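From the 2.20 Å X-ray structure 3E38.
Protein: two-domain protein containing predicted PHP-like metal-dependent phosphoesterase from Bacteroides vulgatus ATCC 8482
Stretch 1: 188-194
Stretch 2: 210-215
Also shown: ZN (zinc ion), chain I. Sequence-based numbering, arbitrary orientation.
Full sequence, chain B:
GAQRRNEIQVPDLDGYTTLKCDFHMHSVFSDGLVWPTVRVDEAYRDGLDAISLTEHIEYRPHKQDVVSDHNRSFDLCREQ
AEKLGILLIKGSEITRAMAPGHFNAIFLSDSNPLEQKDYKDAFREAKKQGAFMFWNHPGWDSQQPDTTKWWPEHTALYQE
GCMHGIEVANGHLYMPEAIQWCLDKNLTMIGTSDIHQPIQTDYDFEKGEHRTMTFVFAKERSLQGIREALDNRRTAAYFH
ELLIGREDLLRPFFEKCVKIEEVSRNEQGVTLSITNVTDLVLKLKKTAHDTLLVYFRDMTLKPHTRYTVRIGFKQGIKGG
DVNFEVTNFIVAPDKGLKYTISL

Stretch 1 188-194: TMIGTSD
Stretch 2 (210-215) HRTMTF

Two roughly antiparallel strand segments of one chain meet in a small, buried contact that is held by one threonine side chain on a glycine backbone rather than by a regular ladder of backbone hydrogen bonds. Strand 188-192 and strand 213-215 run at 137° between their N-to-C directions and approach to 4.5 Å; the register pairs Thr 192 with Met 213 (CA to CA 4.5 Å) and Ser 193 with Thr 212 (CA to CA 5.0 Å), and 307 Å² is buried in all. Gly 191 (phi/psi -140/128) is the focus. Thr 214 (-124/127, chi1 -54°, m) points toward it, and its OG1 donates a hydrogen bond to Gly 191 O at 2.7 Å; Thr 214 OG1 also lies 2.7 Å from Gly 191 N. Thr 214 N is 3.1 Å from Gly 191 O, but the angle is too poor for a hydrogen bond, so the side chain makes the link that the backbone amide does not. The close fit depends on glycine: an ideal CB here would point toward the other strand and clash with Met 213 O at 2.8 Å. Beside it, Ile 190 (m, m) sets CG2 3.8 Å from Thr 214 OG1. Thr 212 (-61/134, m) also points toward stretch 1, bringing CG2 to 3.2 Å from Thr 192 O and 4.1 Å from Gly 191 C. Thr 192 (-139/170, p) and selenomethionine Met 213 (-153/-176; p, t, p) turn their CA-to-CB bonds away, leaving their backbones at the contact. Past the strand, Ser 193 (-87/-44, p) has OG 4.2 Å from NH1 of Arg 211 (-65/140; p, t, p). His 210 (p) braces its own stretch, ND1 donating to Arg 211 O at 2.9 Å. Asp 194 (62/32, t) lies outside the contact and binds zinc through OD1 at 2.5 Å from ZN.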

ATOM      1  N   THR B 188     -22.660  23.050 -17.398  1.00 30.88           N
ATOM      2  CA  THR B 188     -22.420  21.872 -16.541  1.00 29.82           C
ATOM      3  C   THR B 188     -20.939  21.622 -16.371  1.00 28.94           C
ATOM      4  O   THR B 188     -20.245  21.470 -17.351  1.00 31.12           O
ATOM      5  CB  THR B 188     -23.098  20.658 -17.122  1.00 28.09           C
ATOM      6  OG1 THR B 188     -24.494  20.962 -17.203  1.00 26.80           O
ATOM      7  CG2 THR B 188     -22.870  19.393 -16.264  1.00 28.72           C
HETATM    8  N   MSE B 189     -20.468  21.633 -15.115  1.00 27.82           N
HETATM    9  CA  MSE B 189     -19.055  21.344 -14.806  1.00 27.22           C
HETATM   10  C   MSE B 189     -18.871  19.849 -14.834  1.00 29.48           C
HETATM   11  O   MSE B 189     -19.615  19.111 -14.198  1.00 27.36           O
HETATM   12  CB  MSE B 189     -18.642  21.888 -13.448  1.00 24.45           C
HETATM   13  CG  MSE B 189     -18.838  23.387 -13.334  1.00 32.00           C
HETATM   14 SE   MSE B 189     -18.173  23.966 -11.662  0.75 34.59          SE
HETATM   15  CE  MSE B 189     -19.140  25.723 -11.612  1.00 19.38           C
ATOM     16  N   ILE B 190     -17.893  19.455 -15.633  1.00 30.91           N
ATOM     17  CA  ILE B 190     -17.554  18.062 -15.897  1.00 28.74           C
ATOM     18  C   ILE B 190     -16.159  17.654 -15.457  1.00 26.82           C
ATOM     19  O   ILE B 190     -15.206  18.397 -15.545  1.00 23.13           O
ATOM     20  CB  ILE B 190     -17.653  17.719 -17.410  1.00 28.47           C
ATOM     21  CG1 ILE B 190     -19.064  17.879 -17.942  1.00 29.53           C
ATOM     22  CG2 ILE B 190     -17.249  16.224 -17.654  1.00 24.66           C
ATOM     23  CD1 ILE B 190     -20.042  16.826 -17.436  1.00 29.18           C
ATOM     24  N   GLY B 191     -16.044  16.407 -15.043  1.00 26.98           N
ATOM     25  CA  GLY B 191     -14.735  15.881 -14.719  1.00 26.44           C
ATOM     26  C   GLY B 191     -14.575  14.452 -15.191  1.00 29.67           C
ATOM     27  O   GLY B 191     -15.392  13.583 -14.886  1.00 30.35           O
ATOM     28  N   THR B 192     -13.497  14.226 -15.924  1.00 29.34           N
ATOM     29  CA  THR B 192     -13.267  12.916 -16.540  1.00 29.20           C
ATOM     30  C   THR B 192     -11.828  12.459 -16.473  1.00 27.69           C
ATOM     31  O   THR B 192     -10.944  13.205 -16.105  1.00 26.73           O
ATOM     32  CB  THR B 192     -13.691  12.929 -17.999  1.00 29.97           C
ATOM     33  OG1 THR B 192     -12.757  13.711 -18.726  1.00 30.92           O
ATOM     34  CG2 THR B 192     -15.076  13.560 -18.166  1.00 27.35           C
ATOM     35  N   SER B 193     -11.636  11.194 -16.833  1.00 30.03           N
ATOM     36  CA  SER B 193     -10.326  10.584 -16.794  1.00 29.54           C
ATOM     37  C   SER B 193      -9.598  10.839 -18.099  1.00 29.35           C
ATOM     38  O   SER B 193      -8.446  11.195 -18.104  1.00 28.84           O
ATOM     39  CB  SER B 193     -10.396   9.070 -16.546  1.00 30.64           C
ATOM     40  OG  SER B 193     -10.908   8.347 -17.641  1.00 35.51           O
ATOM     41  N   ASP B 194     -10.296  10.691 -19.210  1.00 28.81           N
ATOM     42  CA  ASP B 194      -9.643  10.801 -20.507  1.00 28.82           C
ATOM     43  C   ASP B 194      -8.593   9.689 -20.581  1.00 27.46           C
ATOM     44  O   ASP B 194      -7.539   9.803 -21.204  1.00 26.54           O
ATOM     45  CB  ASP B 194      -9.033  12.209 -20.703  1.00 26.24           C
ATOM     46  CG  ASP B 194      -8.793  12.527 -22.169  1.00 32.35           C
ATOM     47  OD1 ASP B 194      -8.945  11.577 -22.985  1.00 34.79           O
ATOM     48  OD2 ASP B 194      -8.505  13.713 -22.533  1.00 34.62           O
ATOM     49  N   HIS B 210      -7.625   8.328  -7.061  1.00 36.67           N
ATOM     50  CA  HIS B 210      -8.842   7.907  -7.766  1.00 32.12           C
ATOM     51  C   HIS B 210      -8.954   8.603  -9.081  1.00 31.38           C
ATOM     52  O   HIS B 210      -8.525   9.758  -9.259  1.00 33.97           O
ATOM     53  CB  HIS B 210     -10.081   8.254  -6.920  1.00 32.61           C
ATOM     54  CG  HIS B 210     -10.257   9.719  -6.747  1.00 29.16           C
ATOM     55  ND1 HIS B 210     -10.895  10.493  -7.688  1.00 31.70           N
ATOM     56  CD2 HIS B 210      -9.772  10.575  -5.821  1.00 35.50           C
ATOM     57  CE1 HIS B 210     -10.847  11.761  -7.324  1.00 33.07           C
ATOM     58  NE2 HIS B 210     -10.169  11.841  -6.192  1.00 35.57           N
ATOM     59  N   ARG B 211      -9.624   7.940 -10.005  1.00 33.05           N
ATOM     60  CA  ARG B 211      -9.762   8.496 -11.326  1.00 28.98           C
ATOM     61  C   ARG B 211     -10.577   9.757 -11.224  1.00 29.73           C
ATOM     62  O   ARG B 211     -11.524   9.807 -10.465  1.00 31.18           O
ATOM     63  CB  ARG B 211     -10.425   7.514 -12.299  1.00 33.34           C
ATOM     64  CG  ARG B 211     -11.952   7.489 -12.256  1.00 36.23           C
ATOM     65  CD  ARG B 211     -12.522   6.900 -13.534  1.00 28.40           C
ATOM     66  NE  ARG B 211     -12.418   5.457 -13.503  1.00 32.11           N
ATOM     67  CZ  ARG B 211     -12.590   4.657 -14.537  1.00 27.14           C
ATOM     68  NH1 ARG B 211     -12.865   5.148 -15.728  1.00 26.77           N
ATOM     69  NH2 ARG B 211     -12.471   3.346 -14.359  1.00 31.37           N
ATOM     70  N   THR B 212     -10.186  10.782 -11.973  1.00 26.21           N
ATOM     71  CA  THR B 212     -10.967  12.019 -12.040  1.00 28.28           C
ATOM     72  C   THR B 212     -12.330  11.672 -12.605  1.00 29.40           C
ATOM     73  O   THR B 212     -12.470  10.915 -13.551  1.00 33.15           O
ATOM     74  CB  THR B 212     -10.234  13.056 -12.886  1.00 29.96           C
ATOM     75  OG1 THR B 212      -9.006  13.334 -12.217  1.00 27.65           O
ATOM     76  CG2 THR B 212     -11.031  14.342 -13.066  1.00 28.98           C
HETATM   77  N   MSE B 213     -13.354  12.177 -11.974  1.00 31.34           N
HETATM   78  CA  MSE B 213     -14.685  11.796 -12.396  1.00 30.80           C
HETATM   79  C   MSE B 213     -15.721  12.836 -12.097  1.00 28.66           C
HETATM   80  O   MSE B 213     -15.414  13.902 -11.635  1.00 30.75           O
HETATM   81  CB  MSE B 213     -15.081  10.509 -11.663  1.00 29.84           C
HETATM   82  CG  MSE B 213     -15.258  10.696 -10.148  1.00 27.29           C
HETATM   83 SE   MSE B 213     -15.676   9.012  -9.228  0.75 32.68          SE
HETATM   84  CE  MSE B 213     -13.931   8.166  -9.474  1.00 32.25           C
ATOM     85  N   THR B 214     -16.971  12.498 -12.386  1.00 30.68           N
ATOM     86  CA  THR B 214     -18.101  13.429 -12.128  1.00 28.87           C
ATOM     87  C   THR B 214     -19.174  12.820 -11.256  1.00 28.97           C
ATOM     88  O   THR B 214     -19.645  11.701 -11.477  1.00 34.34           O
ATOM     89  CB  THR B 214     -18.794  13.930 -13.431  1.00 27.62           C
ATOM     90  OG1 THR B 214     -17.834  14.497 -14.306  1.00 25.05           O
ATOM     91  CG2 THR B 214     -19.867  14.947 -13.146  1.00 22.40           C
ATOM     92  N   PHE B 215     -19.489  13.542 -10.200  1.00 29.01           N
ATOM     93  CA  PHE B 215     -20.632  13.193  -9.376  1.00 29.41           C
ATOM     94  C   PHE B 215     -21.869  13.796 -10.049  1.00 29.14           C
ATOM     95  O   PHE B 215     -21.937  15.036 -10.293  1.00 28.47           O
ATOM     96  CB  PHE B 215     -20.533  13.715  -7.930  1.00 32.30           C
ATOM     97  CG  PHE B 215     -19.469  13.078  -7.117  1.00 27.03           C
ATOM     98  CD1 PHE B 215     -18.899  11.886  -7.526  1.00 35.68           C
ATOM     99  CD2 PHE B 215     -19.118  13.607  -5.876  1.00 30.28           C
ATOM    100  CE1 PHE B 215     -17.910  11.280  -6.766  1.00 39.35           C
ATOM    101  CE2 PHE B 215     -18.137  12.997  -5.089  1.00 33.37           C
ATOM    102  CZ  PHE B 215     -17.533  11.841  -5.538  1.00 38.83           C
TER
HETATM  103 ZN    ZN I   5      -9.821  12.159 -25.211  1.00 34.62          ZN
HETATM  104  O   HOH W   1      -9.438  14.239 -25.158  1.00 32.72           O